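Local coordinates for clavulanic acid biosynthesis oligopeptide binding protein 2 (Streptomyces clavuligerus, PDB 2WOL), which probably binds oligopeptides or related solutes as an extracellular solute-binding protein, and belongs to the clavulanic acid biosynthesis pathway, at residues Arg126-Asp131 and Tyr139-Leu144; Pro354-His359 and Pro458-Phe463; Thr451-Asp456 and Gly478-Pro483; Asn491-Glu496 and Trp510-Arg515. All blocks are in the same frame, centred on the assembly; numbering follows the deposited sequence.

Contact 1 (Arg126-Asp131 and Tyr139-Leu144); sequences RVFAQD and YLIPLL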
loop_
_atom_site.group_PDB
_atom_site.type_symbol
_atom_site.label_atom_id
_atom_site.label_comp_id
_atom_site.label_asym_id
_atom_site.label_seq_id
_atom_site.Cartn_x
_atom_site.Cartn_y
_atom_site.Cartn_z
ATOM N N ARG A 126 -0.552 -18.955 11.020
ATOM C CA ARG A 126 -1.866 -18.337 11.235
ATOM C C ARG A 126 -2.489 -17.786 9.954
ATOM O O ARG A 126 -3.702 -17.869 9.762
ATOM C CB ARG A 126 -1.775 -17.206 12.265
ATOM C CG ARG A 126 -1.553 -17.665 13.681
ATOM C CD ARG A 126 -1.384 -16.475 14.603
ATOM N NE ARG A 126 -2.654 -16.025 15.172
ATOM C CZ ARG A 126 -3.213 -14.832 14.968
ATOM N NH1 ARG A 126 -2.635 -13.926 14.184
ATOM N NH2 ARG A 126 -4.367 -14.549 15.549
ATOM N N VAL A 127 -1.655 -17.205 9.095
ATOM C CA VAL A 127 -2.116 -16.643 7.823
ATOM C C VAL A 127 -2.888 -17.679 6.993
ATOM O O VAL A 127 -3.828 -17.336 6.269
ATOM C CB VAL A 127 -0.931 -16.051 7.018
ATOM C CG1 VAL A 127 -1.375 -15.582 5.630
ATOM C CG2 VAL A 127 -0.281 -14.905 7.793
ATOM N N PHE A 128 -2.504 -18.949 7.127
ATOM C CA PHE A 128 -3.141 -20.038 6.383
ATOM C C PHE A 128 -4.570 -20.333 6.839
ATOM O O PHE A 128 -5.342 -20.935 6.093
ATOM C CB PHE A 128 -2.305 -21.315 6.484
ATOM C CG PHE A 128 -1.074 -21.307 5.623
ATOM C CD1 PHE A 128 0.021 -20.515 5.958
ATOM C CD2 PHE A 128 -1.000 -22.106 4.482
ATOM C CE1 PHE A 128 1.159 -20.511 5.173
ATOM C CE2 PHE A 128 0.141 -22.107 3.686
ATOM C CZ PHE A 128 1.223 -21.311 4.034
ATOM N N ALA A 129 -4.915 -19.919 8.059
ATOM C CA ALA A 129 -6.250 -20.163 8.602
ATOM C C ALA A 129 -7.212 -19.059 8.164
ATOM O O ALA A 129 -7.715 -18.293 8.987
ATOM C CB ALA A 129 -6.198 -20.281 10.124
ATOM N N GLN A 130 -7.472 -18.995 6.861
ATOM C CA GLN A 130 -8.312 -17.941 6.286
ATOM C C GLN A 130 -9.789 -18.040 6.673
ATOM O O GLN A 130 -10.540 -17.069 6.541
ATOM C CB GLN A 130 -8.134 -17.872 4.764
ATOM C CG GLN A 130 -6.815 -17.233 4.340
ATOM C CD GLN A 130 -6.731 -15.770 4.749
ATOM O OE1 GLN A 130 -7.538 -14.945 4.315
ATOM N NE2 GLN A 130 -5.762 -15.447 5.591
ATOM N N ASP A 131 -10.190 -19.208 7.168
ATOM C CA ASP A 131 -11.535 -19.405 7.709
ATOM C C ASP A 131 -11.733 -18.745 9.078
ATOM O O ASP A 131 -12.863 -18.429 9.465
ATOM C CB ASP A 131 -11.873 -20.902 7.785
ATOM C CG ASP A 131 -10.859 -21.708 8.595
ATOM O OD1 ASP A 131 -9.666 -21.345 8.631
ATOM O OD2 ASP A 131 -11.257 -22.733 9.190
ATOM N N TYR A 139 0.273 -13.228 0.721
ATOM C CA TYR A 139 1.443 -13.513 -0.117
ATOM C C TYR A 139 2.219 -14.756 0.322
ATOM O O TYR A 139 2.786 -15.467 -0.507
ATOM C CB TYR A 139 2.389 -12.313 -0.130
ATOM C CG TYR A 139 1.787 -11.090 -0.773
ATOM C CD1 TYR A 139 1.201 -10.091 0.000
ATOM C CD2 TYR A 139 1.796 -10.941 -2.157
ATOM C CE1 TYR A 139 0.638 -8.968 -0.592
ATOM C CE2 TYR A 139 1.240 -9.826 -2.764
ATOM C CZ TYR A 139 0.663 -8.842 -1.978
ATOM O OH TYR A 139 0.107 -7.736 -2.575
ATOM N N LEU A 140 2.244 -15.009 1.627
ATOM C CA LEU A 140 3.015 -16.129 2.167
ATOM C C LEU A 140 2.466 -17.508 1.795
ATOM O O LEU A 140 3.221 -18.479 1.739
ATOM C CB LEU A 140 3.143 -15.998 3.685
ATOM C CG LEU A 140 4.057 -14.859 4.146
ATOM C CD1 LEU A 140 3.801 -14.514 5.607
ATOM C CD2 LEU A 140 5.524 -15.199 3.910
ATOM N N ILE A 141 1.163 -17.590 1.535
ATOM C CA ILE A 141 0.510 -18.881 1.305
ATOM C C ILE A 141 1.063 -19.631 0.078
ATOM O O ILE A 141 1.562 -20.743 0.228
ATOM C CB ILE A 141 -1.047 -18.768 1.304
ATOM C CG1 ILE A 141 -1.543 -18.336 2.694
ATOM C CG2 ILE A 141 -1.688 -20.091 0.881
ATOM C CD1 ILE A 141 -3.060 -18.156 2.814
ATOM N N PRO A 142 1.003 -19.033 -1.133
ATOM C CA PRO A 142 1.585 -19.776 -2.266
ATOM C C PRO A 142 3.093 -20.027 -2.158
ATOM O O PRO A 142 3.598 -21.000 -2.727
ATOM C CB PRO A 142 1.279 -18.888 -3.478
ATOM C CG PRO A 142 0.976 -17.544 -2.919
ATOM C CD PRO A 142 0.408 -17.751 -1.558
ATOM N N LEU A 143 3.801 -19.164 -1.435
ATOM C CA LEU A 143 5.246 -19.311 -1.277
ATOM C C LEU A 143 5.638 -20.444 -0.332
ATOM O O LEU A 143 6.760 -20.948 -0.402
ATOM C CB LEU A 143 5.878 -17.995 -0.813
ATOM C CG LEU A 143 5.936 -16.861 -1.838
ATOM C CD1 LEU A 143 6.393 -15.586 -1.158
ATOM C CD2 LEU A 143 6.853 -17.212 -3.007
ATOM N N LEU A 144 4.720 -20.844 0.546
ATOM C CA LEU A 144 5.041 -21.842 1.575
ATOM C C LEU A 144 4.187 -23.111 1.547
ATOM O O LEU A 144 4.539 -24.110 2.179
ATOM C CB LEU A 144 5.000 -21.205 2.969
ATOM C CG LEU A 144 6.060 -20.136 3.266
ATOM C CD1 LEU A 144 5.728 -19.399 4.540
ATOM C CD2 LEU A 144 7.466 -20.735 3.338
#
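Ile141 lies against the flat side of Phe128, and this CH-pi contact dominates the meeting of Arg126-Asp131 with Tyr139-Leu144. Its CG1, set anti to the carbonyl carbon of Ile141 (chi1 -64°), stands over the middle of the ring, 4.0 Å from the centroid of Phe128 and 2° off the ring normal, while the two side chains run past each other in opposite senses. The other branch, Ile141 CG2, touches the ring at Phe128 CE2, 3.9 Å away.

Aliphatic packing extends the patch. Val127 CG1 meets Ile141 CG1 at 4.0 Å, and Leu144 CB meets the ring edge, near its plane, 3.9 Å from Phe128 CZ. The end of helix 117-127 is thereby packed against the short helix 140-144, the two being joined by a loop within the family 5 solute-binding fold. Tyr151 adds an edge-to-face partner to Phe128, and Leu140 turns to Phe183 and Leu186 of helix 183-186.

One methyl meets backbone instead: Ile141 CD1 reaches to the carbonyl oxygen of Val127, at 3.6 Å.

No hydrogen bond links the two segments. Gln130 bonds within its own segment: a bend at chi2 turns CD back toward its own backbone, and NE2 donates to Val127 O over 2.8 Å, nearly straight at 170° and in the plane of that carbonyl.

Contact 2 (Pro354-His359 and Pro458-Phe463); sequences PTLPAH and PTEYGF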
loop_
_atom_site.group_PDB
_atom_site.type_symbol
_atom_site.label_atom_id
_atom_site.label_comp_id
_atom_site.label_asym_id
_atom_site.label_seq_id
_atom_site.Cartn_x
_atom_site.Cartn_y
_atom_site.Cartn_z
ATOM N N PRO A 354 8.192 6.778 -9.088
ATOM C CA PRO A 354 9.626 7.098 -9.118
ATOM C C PRO A 354 10.455 6.580 -7.932
ATOM O O PRO A 354 11.685 6.703 -7.950
ATOM C CB PRO A 354 9.647 8.631 -9.164
ATOM C CG PRO A 354 8.342 9.049 -8.608
ATOM C CD PRO A 354 7.361 7.995 -9.015
ATOM N N THR A 355 9.801 6.007 -6.922
ATOM C CA THR A 355 10.505 5.399 -5.786
ATOM C C THR A 355 11.170 4.085 -6.172
ATOM O O THR A 355 12.104 3.632 -5.504
ATOM C CB THR A 355 9.563 5.117 -4.593
ATOM O OG1 THR A 355 8.344 4.527 -5.065
ATOM C CG2 THR A 355 9.260 6.393 -3.822
ATOM N N LEU A 356 10.681 3.470 -7.244
ATOM C CA LEU A 356 11.169 2.158 -7.655
ATOM C C LEU A 356 12.303 2.265 -8.668
ATOM O O LEU A 356 12.239 3.091 -9.581
ATOM C CB LEU A 356 10.025 1.308 -8.213
ATOM C CG LEU A 356 8.801 1.119 -7.312
ATOM C CD1 LEU A 356 7.789 0.235 -8.010
ATOM C CD2 LEU A 356 9.174 0.534 -5.953
ATOM N N PRO A 357 13.352 1.435 -8.499
ATOM C CA PRO A 357 14.516 1.398 -9.392
ATOM C C PRO A 357 14.179 1.331 -10.880
ATOM O O PRO A 357 14.853 1.971 -11.684
ATOM C CB PRO A 357 15.248 0.128 -8.953
ATOM C CG PRO A 357 14.933 0.023 -7.504
ATOM C CD PRO A 357 13.504 0.483 -7.379
ATOM N N ALA A 358 13.138 0.580 -11.240
ATOM C CA ALA A 358 12.790 0.372 -12.644
ATOM C C ALA A 358 12.076 1.550 -13.307
ATOM O O ALA A 358 11.860 1.535 -14.521
ATOM C CB ALA A 358 11.977 -0.899 -12.812
ATOM N N HIS A 359 11.712 2.565 -12.524
ATOM C CA HIS A 359 11.083 3.762 -13.078
ATOM C C HIS A 359 11.821 4.252 -14.325
ATOM O O HIS A 359 13.049 4.397 -14.326
ATOM C CB HIS A 359 11.007 4.873 -12.032
ATOM C CG HIS A 359 10.285 6.094 -12.503
ATOM N ND1 HIS A 359 10.940 7.245 -12.883
ATOM C CD2 HIS A 359 8.963 6.342 -12.660
ATOM C CE1 HIS A 359 10.052 8.153 -13.251
ATOM N NE2 HIS A 359 8.845 7.629 -13.127
ATOM N N PRO A 458 7.091 -1.921 -1.098
ATOM C CA PRO A 458 7.661 -0.997 -2.087
ATOM C C PRO A 458 8.709 -1.599 -3.029
ATOM O O PRO A 458 9.876 -1.190 -3.013
ATOM C CB PRO A 458 8.269 0.108 -1.218
ATOM C CG PRO A 458 8.662 -0.593 0.034
ATOM C CD PRO A 458 7.660 -1.696 0.246
ATOM N N THR A 459 8.275 -2.557 -3.843
ATOM C CA THR A 459 9.126 -3.143 -4.873
ATOM C C THR A 459 8.343 -3.234 -6.170
ATOM O O THR A 459 7.111 -3.102 -6.181
ATOM C CB THR A 459 9.600 -4.575 -4.517
ATOM O OG1 THR A 459 8.471 -5.454 -4.461
ATOM C CG2 THR A 459 10.350 -4.604 -3.189
ATOM N N GLU A 460 9.061 -3.482 -7.262
ATOM C CA GLU A 460 8.429 -3.664 -8.564
ATOM C C GLU A 460 7.456 -4.844 -8.572
ATOM O O GLU A 460 6.375 -4.752 -9.162
ATOM C CB GLU A 460 9.478 -3.826 -9.664
ATOM C CG GLU A 460 10.232 -2.552 -10.008
ATOM C CD GLU A 460 11.463 -2.329 -9.146
ATOM O OE1 GLU A 460 11.573 -2.945 -8.065
ATOM O OE2 GLU A 460 12.328 -1.530 -9.553
ATOM N N TYR A 461 7.827 -5.942 -7.908
ATOM C CA TYR A 461 6.914 -7.074 -7.797
ATOM C C TYR A 461 5.645 -6.677 -7.054
ATOM O O TYR A 461 4.540 -6.911 -7.537
ATOM C CB TYR A 461 7.551 -8.296 -7.118
ATOM C CG TYR A 461 6.590 -9.462 -7.117
ATOM C CD1 TYR A 461 6.548 -10.348 -8.191
ATOM C CD2 TYR A 461 5.681 -9.647 -6.071
ATOM C CE1 TYR A 461 5.642 -11.404 -8.221
ATOM C CE2 TYR A 461 4.772 -10.698 -6.089
ATOM C CZ TYR A 461 4.759 -11.572 -7.165
ATOM O OH TYR A 461 3.856 -12.608 -7.183
ATOM N N GLY A 462 5.815 -6.079 -5.875
ATOM C CA GLY A 462 4.682 -5.639 -5.072
ATOM C C GLY A 462 3.768 -4.697 -5.834
ATOM O O GLY A 462 2.546 -4.785 -5.729
ATOM N N PHE A 463 4.365 -3.798 -6.613
ATOM C CA PHE A 463 3.579 -2.820 -7.346
ATOM C C PHE A 463 2.889 -3.385 -8.587
ATOM O O PHE A 463 1.691 -3.161 -8.798
ATOM C CB PHE A 463 4.420 -1.596 -7.728
ATOM C CG PHE A 463 3.610 -0.512 -8.379
ATOM C CD1 PHE A 463 2.936 0.421 -7.599
ATOM C CD2 PHE A 463 3.479 -0.458 -9.762
ATOM C CE1 PHE A 463 2.149 1.402 -8.186
ATOM C CE2 PHE A 463 2.699 0.526 -10.362
ATOM C CZ PHE A 463 2.039 1.456 -9.577
#
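Glu460 and Ala358 supply the hydrogen bond between Pro354-His359 and Pro458-Phe463: Ala358 N donates to Glu460 OE2 over 2.8 Å, at an N-H...O angle of 143°. The donor meets this oxygen nearly along its C-O axis. A bend at chi2 (88°) turns CD of Glu460 toward the type I turn that runs from Leu356 to His359.

Nonpolar atoms crowd the same carboxylate oxygen. Pro357 CD lies 3.2 Å from Glu460 OE2, and Ala358 CB comes within 3.3 Å of it, so proline ring and methyl group border the bond.

Leu356 carries the hydrophobic part, its two methyls parting over the start of helix 460-468. CD2 rests on the backbone, 3.5 Å from Pro458 O, whereas CD1 packs against Phe463 CB at 3.8 Å. The helix start itself is capped: Thr459, at the N-cap, accepts from Gly462 N at its OG1 over 3.1 Å, and that oxygen is also hydrogen-bonded to Asp182 OD2.

The long loop before helix 375-384 is thus joined to the first turn of helix 460-468. Trp510 of helix 503-520 packs on both Ala358 and Glu460. For the buried carboxylate of Glu460, the backbone N-H and the helix start would tend to favour the anion, partly offsetting the cost of burial among apolar groups.

Contact 3 (Thr451-Asp456 and Gly478-Pro483); sequences TDWGAD and GNWNLP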
loop_
_atom_site.group_PDB
_atom_site.type_symbol
_atom_site.label_atom_id
_atom_site.label_comp_id
_atom_site.label_asym_id
_atom_site.label_seq_id
_atom_site.Cartn_x
_atom_site.Cartn_y
_atom_site.Cartn_z
ATOM N N THR A 451 -9.864 2.974 -11.224
ATOM C CA THR A 451 -9.400 2.561 -9.908
ATOM C C THR A 451 -8.116 3.262 -9.485
ATOM O O THR A 451 -7.530 4.023 -10.252
ATOM C CB THR A 451 -9.273 1.014 -9.801
ATOM O OG1 THR A 451 -9.227 0.637 -8.419
ATOM C CG2 THR A 451 -8.039 0.495 -10.523
ATOM N N ASP A 452 -7.711 3.024 -8.243
ATOM C CA ASP A 452 -6.393 3.424 -7.774
ATOM C C ASP A 452 -5.753 2.238 -7.071
ATOM O O ASP A 452 -6.454 1.319 -6.641
ATOM C CB ASP A 452 -6.451 4.681 -6.894
ATOM C CG ASP A 452 -7.095 4.442 -5.536
ATOM O OD1 ASP A 452 -7.942 3.535 -5.391
ATOM O OD2 ASP A 452 -6.756 5.197 -4.601
ATOM N N TRP A 453 -4.427 2.250 -6.984
ATOM C CA TRP A 453 -3.671 1.107 -6.498
ATOM C C TRP A 453 -2.397 1.570 -5.812
ATOM O O TRP A 453 -1.713 2.466 -6.304
ATOM C CB TRP A 453 -3.316 0.182 -7.666
ATOM C CG TRP A 453 -2.212 -0.792 -7.368
ATOM C CD1 TRP A 453 -0.923 -0.728 -7.818
ATOM C CD2 TRP A 453 -2.295 -1.970 -6.554
ATOM N NE1 TRP A 453 -0.200 -1.791 -7.336
ATOM C CE2 TRP A 453 -1.016 -2.572 -6.560
ATOM C CE3 TRP A 453 -3.325 -2.576 -5.821
ATOM C CZ2 TRP A 453 -0.738 -3.750 -5.861
ATOM C CZ3 TRP A 453 -3.048 -3.755 -5.136
ATOM C CH2 TRP A 453 -1.764 -4.324 -5.157
ATOM N N GLY A 454 -2.099 0.953 -4.673
ATOM C CA GLY A 454 -0.810 1.099 -4.011
ATOM C C GLY A 454 -0.261 -0.277 -3.681
ATOM O O GLY A 454 -1.002 -1.172 -3.272
ATOM N N ALA A 455 1.041 -0.446 -3.866
ATOM C CA ALA A 455 1.696 -1.716 -3.567
ATOM C C ALA A 455 1.621 -2.048 -2.080
ATOM O O ALA A 455 1.628 -1.153 -1.237
ATOM C CB ALA A 455 3.135 -1.669 -4.013
ATOM N N ASP A 456 1.559 -3.340 -1.770
ATOM C CA ASP A 456 1.582 -3.801 -0.381
ATOM C C ASP A 456 2.997 -3.838 0.198
ATOM O O ASP A 456 3.181 -3.981 1.407
ATOM C CB ASP A 456 0.906 -5.165 -0.260
ATOM C CG ASP A 456 -0.586 -5.101 -0.535
ATOM O OD1 ASP A 456 -1.187 -4.020 -0.349
ATOM O OD2 ASP A 456 -1.168 -6.132 -0.930
ATOM N N GLY A 478 -11.520 -9.589 -4.976
ATOM C CA GLY A 478 -10.262 -9.012 -4.518
ATOM C C GLY A 478 -9.217 -9.001 -5.619
ATOM O O GLY A 478 -8.016 -8.950 -5.344
ATOM N N ASN A 479 -9.684 -9.052 -6.865
ATOM C CA ASN A 479 -8.805 -9.088 -8.030
ATOM C C ASN A 479 -8.238 -7.712 -8.345
ATOM O O ASN A 479 -8.965 -6.716 -8.328
ATOM C CB ASN A 479 -9.563 -9.628 -9.249
ATOM C CG ASN A 479 -8.692 -9.733 -10.491
ATOM O OD1 ASN A 479 -7.558 -10.209 -10.433
ATOM N ND2 ASN A 479 -9.229 -9.296 -11.630
ATOM N N TRP A 480 -6.943 -7.672 -8.643
ATOM C CA TRP A 480 -6.276 -6.436 -9.031
ATOM C C TRP A 480 -5.723 -6.462 -10.454
ATOM O O TRP A 480 -5.269 -5.438 -10.973
ATOM C CB TRP A 480 -5.193 -6.078 -8.016
ATOM C CG TRP A 480 -5.786 -5.419 -6.828
ATOM C CD1 TRP A 480 -6.042 -5.983 -5.611
ATOM C CD2 TRP A 480 -6.251 -4.070 -6.755
ATOM N NE1 TRP A 480 -6.620 -5.055 -4.776
ATOM C CE2 TRP A 480 -6.756 -3.872 -5.452
ATOM C CE3 TRP A 480 -6.269 -3.001 -7.660
ATOM C CZ2 TRP A 480 -7.282 -2.645 -5.029
ATOM C CZ3 TRP A 480 -6.792 -1.786 -7.242
ATOM C CH2 TRP A 480 -7.293 -1.620 -5.936
ATOM N N ASN A 481 -5.755 -7.636 -11.070
ATOM C CA ASN A 481 -5.433 -7.776 -12.480
ATOM C C ASN A 481 -6.742 -7.637 -13.250
ATOM O O ASN A 481 -7.342 -8.623 -13.692
ATOM C CB ASN A 481 -4.742 -9.119 -12.746
ATOM C CG ASN A 481 -4.261 -9.264 -14.185
ATOM O OD1 ASN A 481 -4.705 -8.545 -15.081
ATOM N ND2 ASN A 481 -3.347 -10.208 -14.409
ATOM N N LEU A 482 -7.181 -6.392 -13.404
ATOM C CA LEU A 482 -8.515 -6.116 -13.937
ATOM C C LEU A 482 -8.695 -6.529 -15.400
ATOM O O LEU A 482 -9.734 -7.094 -15.751
ATOM C CB LEU A 482 -8.919 -4.652 -13.700
ATOM C CG LEU A 482 -8.928 -4.166 -12.244
ATOM C CD1 LEU A 482 -9.366 -2.709 -12.155
ATOM C CD2 LEU A 482 -9.788 -5.051 -11.338
ATOM N N PRO A 483 -7.692 -6.265 -16.259
ATOM C CA PRO A 483 -7.780 -6.782 -17.627
ATOM C C PRO A 483 -7.658 -8.302 -17.715
ATOM O O PRO A 483 -7.867 -8.871 -18.790
ATOM C CB PRO A 483 -6.570 -6.143 -18.322
ATOM C CG PRO A 483 -6.193 -4.977 -17.456
ATOM C CD PRO A 483 -6.477 -5.450 -16.071
#
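Thr451 faces Trp480 and Leu482 with its two branches. Its OG1, anti to the backbone N (chi1 -162°), lies 3.6 Å from Trp480 CZ3, and CG2 meets Leu482 CD1 at 3.8 Å, the two side chains tip to tip. From Asp452 it is the carbonyl oxygen that takes part, at the rim of the Trp480 indole near its plane, 3.1 Å from CH2. Trp453 then brings its edge to the face of Trp480: CE3 lies over the centre of that face, 3.4 Å from Trp480 CD2. The Trp453 six-membered ring and the Trp480 five-membered ring have centroids 4.6 Å apart. Their planes are inclined at 50°. The indole nitrogen of Trp453 is bonded to Phe463 O of helix 460-468, and Phe431 meets the ring of Trp480. The arrangement is an edge-to-face tryptophan pair carried by strand 448-453 of the mixed sheet and the loop before helix 488-499, beside a bound glycerol that probably came from crystallisation but may mark a pocket.

Contact 4 (Asn491-Glu496 and Trp510-Arg515); sequences NALIDE and WRAVER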
loop_
_atom_site.group_PDB
_atom_site.type_symbol
_atom_site.label_atom_id
_atom_site.label_comp_id
_atom_site.label_asym_id
_atom_site.label_seq_id
_atom_site.Cartn_x
_atom_site.Cartn_y
_atom_site.Cartn_z
ATOM N N ASN A 491 4.644 -13.084 -17.650
ATOM C CA ASN A 491 4.795 -13.981 -16.503
ATOM C C ASN A 491 6.223 -14.520 -16.362
ATOM O O ASN A 491 6.780 -14.542 -15.257
ATOM C CB ASN A 491 3.789 -15.137 -16.573
ATOM C CG ASN A 491 2.340 -14.667 -16.582
ATOM O OD1 ASN A 491 2.038 -13.512 -16.280
ATOM N ND2 ASN A 491 1.432 -15.573 -16.931
ATOM N N ALA A 492 6.810 -14.927 -17.488
ATOM C CA ALA A 492 8.177 -15.446 -17.511
ATOM C C ALA A 492 9.195 -14.393 -17.083
ATOM O O ALA A 492 10.108 -14.693 -16.313
ATOM C CB ALA A 492 8.522 -15.998 -18.888
ATOM N N LEU A 493 9.034 -13.164 -17.576
ATOM C CA LEU A 493 9.912 -12.064 -17.179
ATOM C C LEU A 493 9.826 -11.793 -15.680
ATOM O O LEU A 493 10.850 -11.600 -15.023
ATOM C CB LEU A 493 9.602 -10.790 -17.970
ATOM C CG LEU A 493 10.086 -10.698 -19.422
ATOM C CD1 LEU A 493 9.474 -9.490 -20.098
ATOM C CD2 LEU A 493 11.609 -10.635 -19.513
ATOM N N ILE A 494 8.603 -11.783 -15.151
ATOM C CA ILE A 494 8.383 -11.622 -13.714
ATOM C C ILE A 494 9.110 -12.730 -12.941
ATOM O O ILE A 494 9.840 -12.453 -11.985
ATOM C CB ILE A 494 6.869 -11.566 -13.359
ATOM C CG1 ILE A 494 6.247 -10.271 -13.904
ATOM C CG2 ILE A 494 6.651 -11.690 -11.840
ATOM C CD1 ILE A 494 4.743 -10.163 -13.724
ATOM N N ASP A 495 8.932 -13.978 -13.376
ATOM C CA ASP A 495 9.634 -15.104 -12.762
ATOM C C ASP A 495 11.147 -14.890 -12.784
ATOM O O ASP A 495 11.830 -15.164 -11.795
ATOM C CB ASP A 495 9.261 -16.421 -13.452
ATOM C CG ASP A 495 7.860 -16.901 -13.091
ATOM O OD1 ASP A 495 7.256 -16.362 -12.136
ATOM O OD2 ASP A 495 7.363 -17.831 -13.766
ATOM N N GLU A 496 11.671 -14.380 -13.899
ATOM C CA GLU A 496 13.112 -14.135 -14.005
ATOM C C GLU A 496 13.615 -13.118 -12.977
ATOM O O GLU A 496 14.660 -13.329 -12.358
ATOM C CB GLU A 496 13.518 -13.721 -15.421
ATOM C CG GLU A 496 15.028 -13.763 -15.637
ATOM C CD GLU A 496 15.455 -13.481 -17.065
ATOM O OE1 GLU A 496 14.603 -13.516 -17.979
ATOM O OE2 GLU A 496 16.664 -13.225 -17.264
ATOM N N TRP A 510 12.400 -5.590 -15.231
ATOM C CA TRP A 510 11.144 -4.937 -14.865
ATOM C C TRP A 510 10.724 -3.866 -15.862
ATOM O O TRP A 510 9.532 -3.693 -16.121
ATOM C CB TRP A 510 11.196 -4.378 -13.445
ATOM C CG TRP A 510 10.892 -5.416 -12.411
ATOM C CD1 TRP A 510 11.738 -5.893 -11.450
ATOM C CD2 TRP A 510 9.650 -6.114 -12.236
ATOM N NE1 TRP A 510 11.099 -6.839 -10.686
ATOM C CE2 TRP A 510 9.818 -6.997 -11.148
ATOM C CE3 TRP A 510 8.407 -6.073 -12.890
ATOM C CZ2 TRP A 510 8.794 -7.838 -10.700
ATOM C CZ3 TRP A 510 7.389 -6.909 -12.444
ATOM C CH2 TRP A 510 7.588 -7.780 -11.362
ATOM N N ARG A 511 11.705 -3.166 -16.426
ATOM C CA ARG A 511 11.444 -2.192 -17.483
ATOM C C ARG A 511 10.867 -2.852 -18.728
ATOM O O ARG A 511 9.977 -2.295 -19.370
ATOM C CB ARG A 511 12.703 -1.394 -17.821
ATOM C CG ARG A 511 13.050 -0.393 -16.751
ATOM C CD ARG A 511 14.362 0.302 -17.000
ATOM N NE ARG A 511 14.500 1.393 -16.043
ATOM C CZ ARG A 511 15.619 2.066 -15.804
ATOM N NH1 ARG A 511 16.743 1.763 -16.443
ATOM N NH2 ARG A 511 15.611 3.042 -14.907
ATOM N N ALA A 512 11.363 -4.046 -19.056
ATOM C CA ALA A 512 10.815 -4.825 -20.161
ATOM C C ALA A 512 9.376 -5.268 -19.872
ATOM O O ALA A 512 8.524 -5.230 -20.761
ATOM C CB ALA A 512 11.696 -6.032 -20.469
ATOM N N VAL A 513 9.108 -5.683 -18.635
ATOM C CA VAL A 513 7.739 -6.023 -18.230
ATOM C C VAL A 513 6.799 -4.837 -18.434
ATOM O O VAL A 513 5.753 -4.974 -19.065
ATOM C CB VAL A 513 7.653 -6.496 -16.758
ATOM C CG1 VAL A 513 6.200 -6.733 -16.345
ATOM C CG2 VAL A 513 8.470 -7.765 -16.554
ATOM N N GLU A 514 7.182 -3.674 -17.906
ATOM C CA GLU A 514 6.333 -2.489 -17.988
ATOM C C GLU A 514 6.080 -2.086 -19.436
ATOM O O GLU A 514 4.946 -1.750 -19.805
ATOM C CB GLU A 514 6.936 -1.316 -17.219
ATOM C CG GLU A 514 5.985 -0.127 -17.145
ATOM C CD GLU A 514 6.580 1.079 -16.453
ATOM O OE1 GLU A 514 7.760 1.402 -16.708
ATOM O OE2 GLU A 514 5.852 1.706 -15.661
ATOM N N ARG A 515 7.134 -2.131 -20.250
ATOM C CA ARG A 515 7.008 -1.828 -21.669
ATOM C C ARG A 515 6.006 -2.765 -22.344
ATOM O O ARG A 515 5.129 -2.309 -23.075
ATOM C CB ARG A 515 8.372 -1.895 -22.367
ATOM C CG ARG A 515 8.298 -1.613 -23.861
ATOM C CD ARG A 515 9.677 -1.436 -24.480
ATOM N NE ARG A 515 10.316 -0.191 -24.052
ATOM C CZ ARG A 515 10.180 0.981 -24.670
ATOM N NH1 ARG A 515 9.421 1.086 -25.755
ATOM N NH2 ARG A 515 10.806 2.051 -24.197
#
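The segments 491-496 and 510-515, on helices 488-499 and 503-520, run antiparallel, their directions 160° apart and their axes approaching to 9.4 Å, with Leu493 opposite Val513 at a CA-CA distance of 6.5 Å. Between them the contact is wholly apolar. The side chains of Leu493 and Val513 pass alongside one another with opposed headings. Val513 CG2, anti to its carbonyl carbon, is the branch presented to Leu493, 3.5 Å from CB. Further out, Leu493 CD1 touches Ala512 CB at 4.1 Å. On the more buried flank Ile494 lies across the end of the Trp510 indole, its CG1 3.8 Å from CH2. Tyr461 of helix 460-468 packs on both Ile494 and Trp510, and Leu464 on Val513, so helix 460-468 packs against the pair. Two consecutive antiparallel helices joined by a short connection form a helical hairpin, and these side chains, Trp510 included, fill its interface.

How the contacts relate
All four contacts are largely buried, contact 3 lying nearest the centre of the chain (about 10 Å, centre to centre) and contact 4 farthest (about 21 Å). Contacts 2, 3 and 4 form a connected group around helix 460-468: Ala455 CB of contact 3 packs on Phe463 CA of contact 2, and Arg511 of contact 4 probably hydrogen-bonds the carbonyl oxygens of Ala358 and His359 in contact 2. Contact 1 is joined to this group through contact 3, by a probable hydrogen bond of 2.6 Å between Tyr139 OH and Asp456 OD2. Chemistry varies with place: contact 2 alone has a hydrogen bond across its segments, contact 3 pairs indoles, and contacts 1 and 4 are apolar packing involving helices.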